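Local atomic coordinates of Thiosulfate:glutathione sulfurtransferase (Homo sapiens, PDB entry 6BEV), a protein that transfers sulfur from thiosulfate to glutathione, producing the S-sulfanylglutathione that serves as a central intermediate in hydrogen sulfide metabolism. Residues A[98-103]-A[126-131]; A[40-45]-A[59-64]. All coordinates share one frame; numbering follows the deposited sequence.

Both contacts belong to the one rhodanese-like domain, contact 2 within its parallel sheet (strand order 61-62, 42-45, 95-98, 120-122), contact 1 at the end of strand 95-98. Contact 2 comes first along the chain and is complete before contact 1 begins; their centres lie about 13 Å apart. Contact 2 pairs strand 42-45 with an outermost strand, 61-62, while contact 1 holds the loop after strand 95-98 against helix 126-133. F98 joins them: its N lies 3.0 Å from F44 O, a probable hydrogen bond, and its ring atom CZ packs 3.5 Å from D45 CB and also touches A60. The C99 loop of contact 1 thus starts from the sheet that contact 2 helps to build.

Contact 1: residues A[98-103]-A[126-131]; sequences FCQMGK and AYREWL
C99 and Q100 meet Y127 and R128 of helix 126-133 through two successive carbonyls. Y127 N donates to C99 O at 2.9 Å, a fairly straight bond (160°) lying in the carbonyl plane, and R128 N donates to Q100 O at 3.1 Å with its donor tilted somewhat from that carbonyl's plane. Between the two segments sits the methyl of A126: its CB is 3.3 Å from C99 O and also touches Q100 C, M101 N and G102 N, so this small side chain fills the bend of the loop.

Next come the side chains of Q100 and R128, running side by side in the same direction. Q100 CG lies over one face of the R128 guanidinium, 3.5 Å above its plane and offset toward the rim, with the amide turned 74° against it. The crowded first torsion of Q100 (chi1 87°), with CG between the backbone N and the carbonyl carbon, and a bend at chi2 bring the chain alongside the arginine; Q100 OE1 bonds to R104. M101 CB adds a further touch, 3.6 Å from R128 NH1.

In the rhodanese fold this is the active-site loop, which leaves strand 95-98 and runs into helix 103-114, and C99 carries the persulfide intermediate of catalysis. Its side chain starts away from helix 126-133, and the loop folds round the sulfur: G102 N approaches C99 SG at 3.1 Å and M101 N does so from farther off, both weak bonds.

Farther out, the positive phi of G102, just before helix 103-114, would jam a side chain against the carbonyl of M101. At the start of the loop the F98 ring touches Y127 CB obliquely at 4.3 Å, while its backbone bonds to F44 and V46 anchor this end in the sheet.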
# COMPACT_ATOMS: atom_id res chain seq x y z
N PHE A 98 3.07 1.61 -1.93
CA PHE A 98 4.18 1.72 -2.86
C PHE A 98 3.72 2.32 -4.19
O PHE A 98 2.58 2.16 -4.60
CB PHE A 98 4.84 0.35 -3.13
CG PHE A 98 3.97 -0.61 -3.89
CD1 PHE A 98 4.03 -0.74 -5.27
CD2 PHE A 98 3.06 -1.40 -3.21
CE1 PHE A 98 3.18 -1.62 -5.94
CE2 PHE A 98 2.21 -2.29 -3.89
CZ PHE A 98 2.28 -2.40 -5.25
N CYS A 99 4.68 2.94 -4.89
CA CYS A 99 4.50 3.28 -6.30
C CYS A 99 5.62 2.61 -7.10
O CYS A 99 6.10 1.56 -6.67
CB CYS A 99 4.43 4.80 -6.50
SG CYS A 99 5.95 5.66 -6.06
N GLN A 100 6.04 3.15 -8.25
CA GLN A 100 7.12 2.50 -9.01
C GLN A 100 8.51 2.99 -8.62
O GLN A 100 9.49 2.30 -8.92
CB GLN A 100 6.92 2.58 -10.53
CG GLN A 100 7.44 3.83 -11.26
CD GLN A 100 6.60 5.08 -11.02
OE1 GLN A 100 6.03 5.29 -9.94
NE2 GLN A 100 6.51 5.92 -12.03
N MET A 101 8.62 4.14 -7.94
CA MET A 101 9.94 4.70 -7.63
C MET A 101 10.03 5.38 -6.26
O MET A 101 11.12 5.86 -5.92
CB MET A 101 10.43 5.63 -8.76
CG MET A 101 9.49 6.75 -9.15
SD MET A 101 9.39 8.09 -7.95
CE MET A 101 11.06 8.73 -7.99
N GLY A 102 8.97 5.37 -5.46
CA GLY A 102 9.02 5.75 -4.06
C GLY A 102 8.20 6.98 -3.70
O GLY A 102 7.69 7.08 -2.58
N LYS A 103 8.09 7.95 -4.62
CA LYS A 103 7.59 9.27 -4.24
C LYS A 103 6.11 9.26 -3.90
O LYS A 103 5.69 9.87 -2.91
CB LYS A 103 7.89 10.27 -5.33
CG LYS A 103 9.32 10.77 -5.25
CD LYS A 103 9.62 11.92 -6.18
CE LYS A 103 11.02 12.42 -5.91
NZ LYS A 103 11.43 13.55 -6.79
N ALA A 126 10.20 0.14 -3.95
CA ALA A 126 9.10 0.34 -4.88
C ALA A 126 9.04 -0.70 -6.00
O ALA A 126 9.81 -1.66 -6.02
CB ALA A 126 9.12 1.78 -5.42
N TYR A 127 8.09 -0.53 -6.94
CA TYR A 127 7.84 -1.58 -7.93
C TYR A 127 9.04 -1.83 -8.83
O TYR A 127 9.29 -2.97 -9.22
CB TYR A 127 6.57 -1.23 -8.71
CG TYR A 127 6.08 -2.23 -9.74
CD1 TYR A 127 5.80 -3.56 -9.41
CD2 TYR A 127 5.85 -1.82 -11.04
CE1 TYR A 127 5.33 -4.45 -10.38
CE2 TYR A 127 5.37 -2.69 -11.99
CZ TYR A 127 5.10 -4.00 -11.66
OH TYR A 127 4.63 -4.85 -12.64
N ARG A 128 9.80 -0.79 -9.19
CA ARG A 128 10.97 -1.07 -10.03
C ARG A 128 11.97 -1.97 -9.32
O ARG A 128 12.55 -2.86 -9.94
CB ARG A 128 11.63 0.20 -10.53
CG ARG A 128 10.87 0.93 -11.61
CD ARG A 128 11.55 2.24 -11.92
NE ARG A 128 10.76 3.11 -12.79
CZ ARG A 128 10.90 4.42 -12.84
NH1 ARG A 128 11.78 5.04 -12.06
NH2 ARG A 128 10.13 5.13 -13.66
N GLU A 129 12.19 -1.77 -8.00
CA GLU A 129 13.06 -2.68 -7.27
C GLU A 129 12.45 -4.06 -7.19
O GLU A 129 13.16 -5.06 -7.35
CB GLU A 129 13.38 -2.18 -5.86
CG GLU A 129 14.25 -3.20 -5.07
CD GLU A 129 14.56 -2.74 -3.67
OE1 GLU A 129 13.70 -2.89 -2.77
OE2 GLU A 129 15.68 -2.21 -3.46
N TRP A 130 11.14 -4.13 -6.93
CA TRP A 130 10.47 -5.42 -6.91
C TRP A 130 10.79 -6.20 -8.19
O TRP A 130 11.10 -7.39 -8.16
CB TRP A 130 8.97 -5.18 -6.77
CG TRP A 130 8.24 -6.44 -6.66
CD1 TRP A 130 7.69 -7.18 -7.67
CD2 TRP A 130 8.00 -7.15 -5.46
NE1 TRP A 130 7.12 -8.31 -7.16
CE2 TRP A 130 7.31 -8.32 -5.80
CE3 TRP A 130 8.29 -6.90 -4.11
CZ2 TRP A 130 6.87 -9.23 -4.85
CZ3 TRP A 130 7.87 -7.82 -3.16
CH2 TRP A 130 7.17 -8.98 -3.54
N LEU A 131 10.67 -5.53 -9.33
CA LEU A 131 10.92 -6.18 -10.61
C LEU A 131 12.39 -6.54 -10.79
O LEU A 131 12.70 -7.56 -11.41
CB LEU A 131 10.49 -5.26 -11.75
CG LEU A 131 8.98 -5.03 -11.90
CD1 LEU A 131 8.76 -3.90 -12.88
CD2 LEU A 131 8.27 -6.29 -12.35

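Contact 2: residues A[40-45]-A[59-64]; sequences RARLFD and GALNIP
L43, F44 and D45 run alongside A60, L61 and N62 as neighbouring parallel strands, the two ends of a beta-alpha-beta unit whose helix is 49-53, within the rhodanese-like domain. Backbone bonds set the register. L61 N donates to L43 O at 2.9 Å and almost straight (172°), D45 N returns the bond to L61 O, and I63 N reaches D45 O at 3.0 Å. F44 CA adds a CH...O contact to L61 O. Beside G59 a water joins L43 N to G59 O, accepting from the first and donating to the second.

The side chains divide between two faces. Where F44 and L61 project, the phenyl ring is met obliquely by two methyls: I63 CD1 lies 3.8 Å from F44 CD1, and L61 CD2 sits 4.0 Å from F44 CE1. L61 CD2 also touches NH2 of R42, whose guanidinium has F44 CZ over one face and whose NH1 bonds to E86 O. F44 stacks on F97. At the L43 end, L43 CB packs against A60 CB at 3.8 Å.

Among the polar groups, the D45 carboxylate is engaged by R47 (salt bridge) and T56, its nearest atom about 6 Å from the nearest side-chain atom of C99, the persulfide-bearing residue. N62 has CG anti to its backbone N (chi1 180°), which carries its amide back to strand 42-45, where ND2 also donates to R47 O. A leucine here would probably leave R47 O without this donor and D45 O with one donor of two, loosening the strand end's tie to the segment after it. N62 ND2 and I63 N grip D45 O from opposite faces of its carbonyl plane, the N62 ND2 hydrogen bond being 2.9 Å long with the oxygen nearly in the amide plane.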
# COMPACT_ATOMS: atom_id res chain seq x y z
N ARG A 40 1.08 -11.22 7.14
CA ARG A 40 1.07 -10.13 8.10
C ARG A 40 1.14 -8.73 7.49
O ARG A 40 1.05 -7.76 8.25
CB ARG A 40 2.21 -10.31 9.11
CG ARG A 40 1.92 -11.47 10.02
CD ARG A 40 2.98 -11.76 11.02
NE ARG A 40 2.43 -12.69 12.01
CZ ARG A 40 3.13 -13.60 12.68
NH1 ARG A 40 4.44 -13.73 12.50
NH2 ARG A 40 2.48 -14.39 13.54
N ALA A 41 1.30 -8.59 6.18
CA ALA A 41 1.29 -7.29 5.51
C ALA A 41 0.20 -7.25 4.46
O ALA A 41 -0.08 -8.23 3.78
CB ALA A 41 2.63 -6.99 4.84
N ARG A 42 -0.38 -6.06 4.30
CA ARG A 42 -1.30 -5.76 3.21
C ARG A 42 -0.62 -4.74 2.31
O ARG A 42 0.03 -3.82 2.81
CB ARG A 42 -2.58 -5.14 3.75
CG ARG A 42 -3.62 -6.10 4.22
CD ARG A 42 -4.91 -5.34 4.49
NE ARG A 42 -5.73 -5.03 3.30
CZ ARG A 42 -6.93 -4.44 3.36
NH1 ARG A 42 -7.44 -4.06 4.52
NH2 ARG A 42 -7.63 -4.20 2.26
N LEU A 43 -0.78 -4.91 1.01
CA LEU A 43 -0.12 -4.09 0.02
C LEU A 43 -1.13 -3.17 -0.65
O LEU A 43 -2.22 -3.61 -1.05
CB LEU A 43 0.49 -4.96 -1.08
CG LEU A 43 1.77 -5.71 -0.73
CD1 LEU A 43 2.02 -6.84 -1.73
CD2 LEU A 43 2.92 -4.74 -0.72
N PHE A 44 -0.72 -1.92 -0.86
CA PHE A 44 -1.52 -0.91 -1.56
C PHE A 44 -0.65 -0.27 -2.63
O PHE A 44 0.33 0.42 -2.31
CB PHE A 44 -2.03 0.15 -0.59
CG PHE A 44 -2.85 -0.41 0.53
CD1 PHE A 44 -4.22 -0.54 0.39
CD2 PHE A 44 -2.27 -0.82 1.71
CE1 PHE A 44 -4.98 -1.08 1.42
CE2 PHE A 44 -3.02 -1.37 2.72
CZ PHE A 44 -4.38 -1.49 2.58
N ASP A 45 -1.02 -0.48 -3.89
CA ASP A 45 -0.37 0.14 -5.05
C ASP A 45 -1.04 1.49 -5.24
O ASP A 45 -2.24 1.55 -5.53
CB ASP A 45 -0.58 -0.75 -6.27
CG ASP A 45 0.19 -0.29 -7.50
OD1 ASP A 45 0.50 0.91 -7.64
OD2 ASP A 45 0.47 -1.16 -8.35
N GLY A 59 -0.93 -9.47 -5.16
CA GLY A 59 -1.76 -9.26 -4.00
C GLY A 59 -2.07 -7.81 -3.69
O GLY A 59 -2.91 -7.54 -2.82
N ALA A 60 -1.45 -6.86 -4.37
CA ALA A 60 -1.64 -5.46 -4.01
C ALA A 60 -3.01 -4.94 -4.44
O ALA A 60 -3.48 -5.21 -5.54
CB ALA A 60 -0.56 -4.62 -4.67
N LEU A 61 -3.61 -4.14 -3.57
CA LEU A 61 -4.85 -3.45 -3.88
C LEU A 61 -4.51 -2.07 -4.44
O LEU A 61 -3.74 -1.33 -3.83
CB LEU A 61 -5.66 -3.28 -2.60
CG LEU A 61 -6.97 -2.52 -2.76
CD1 LEU A 61 -7.92 -3.26 -3.67
CD2 LEU A 61 -7.59 -2.27 -1.41
N ASN A 62 -5.10 -1.71 -5.58
CA ASN A 62 -4.83 -0.41 -6.19
C ASN A 62 -5.74 0.65 -5.59
O ASN A 62 -6.96 0.64 -5.80
CB ASN A 62 -5.02 -0.52 -7.69
CG ASN A 62 -4.76 0.78 -8.45
OD1 ASN A 62 -5.41 1.03 -9.45
ND2 ASN A 62 -3.82 1.58 -7.99
N ILE A 63 -5.14 1.57 -4.83
CA ILE A 63 -5.81 2.80 -4.40
C ILE A 63 -4.90 3.94 -4.84
O ILE A 63 -3.92 4.26 -4.14
CB ILE A 63 -6.05 2.89 -2.89
CG1 ILE A 63 -6.79 1.66 -2.38
CG2 ILE A 63 -6.84 4.16 -2.61
CD1 ILE A 63 -7.03 1.66 -0.88
N PRO A 64 -5.16 4.53 -6.00
CA PRO A 64 -4.31 5.65 -6.44
C PRO A 64 -4.18 6.69 -5.34
O PRO A 64 -5.13 6.97 -4.60
CB PRO A 64 -5.07 6.20 -7.65
CG PRO A 64 -5.79 5.00 -8.21
CD PRO A 64 -6.21 4.21 -6.99
O HOH W 1 -2.48 -7.00 -0.01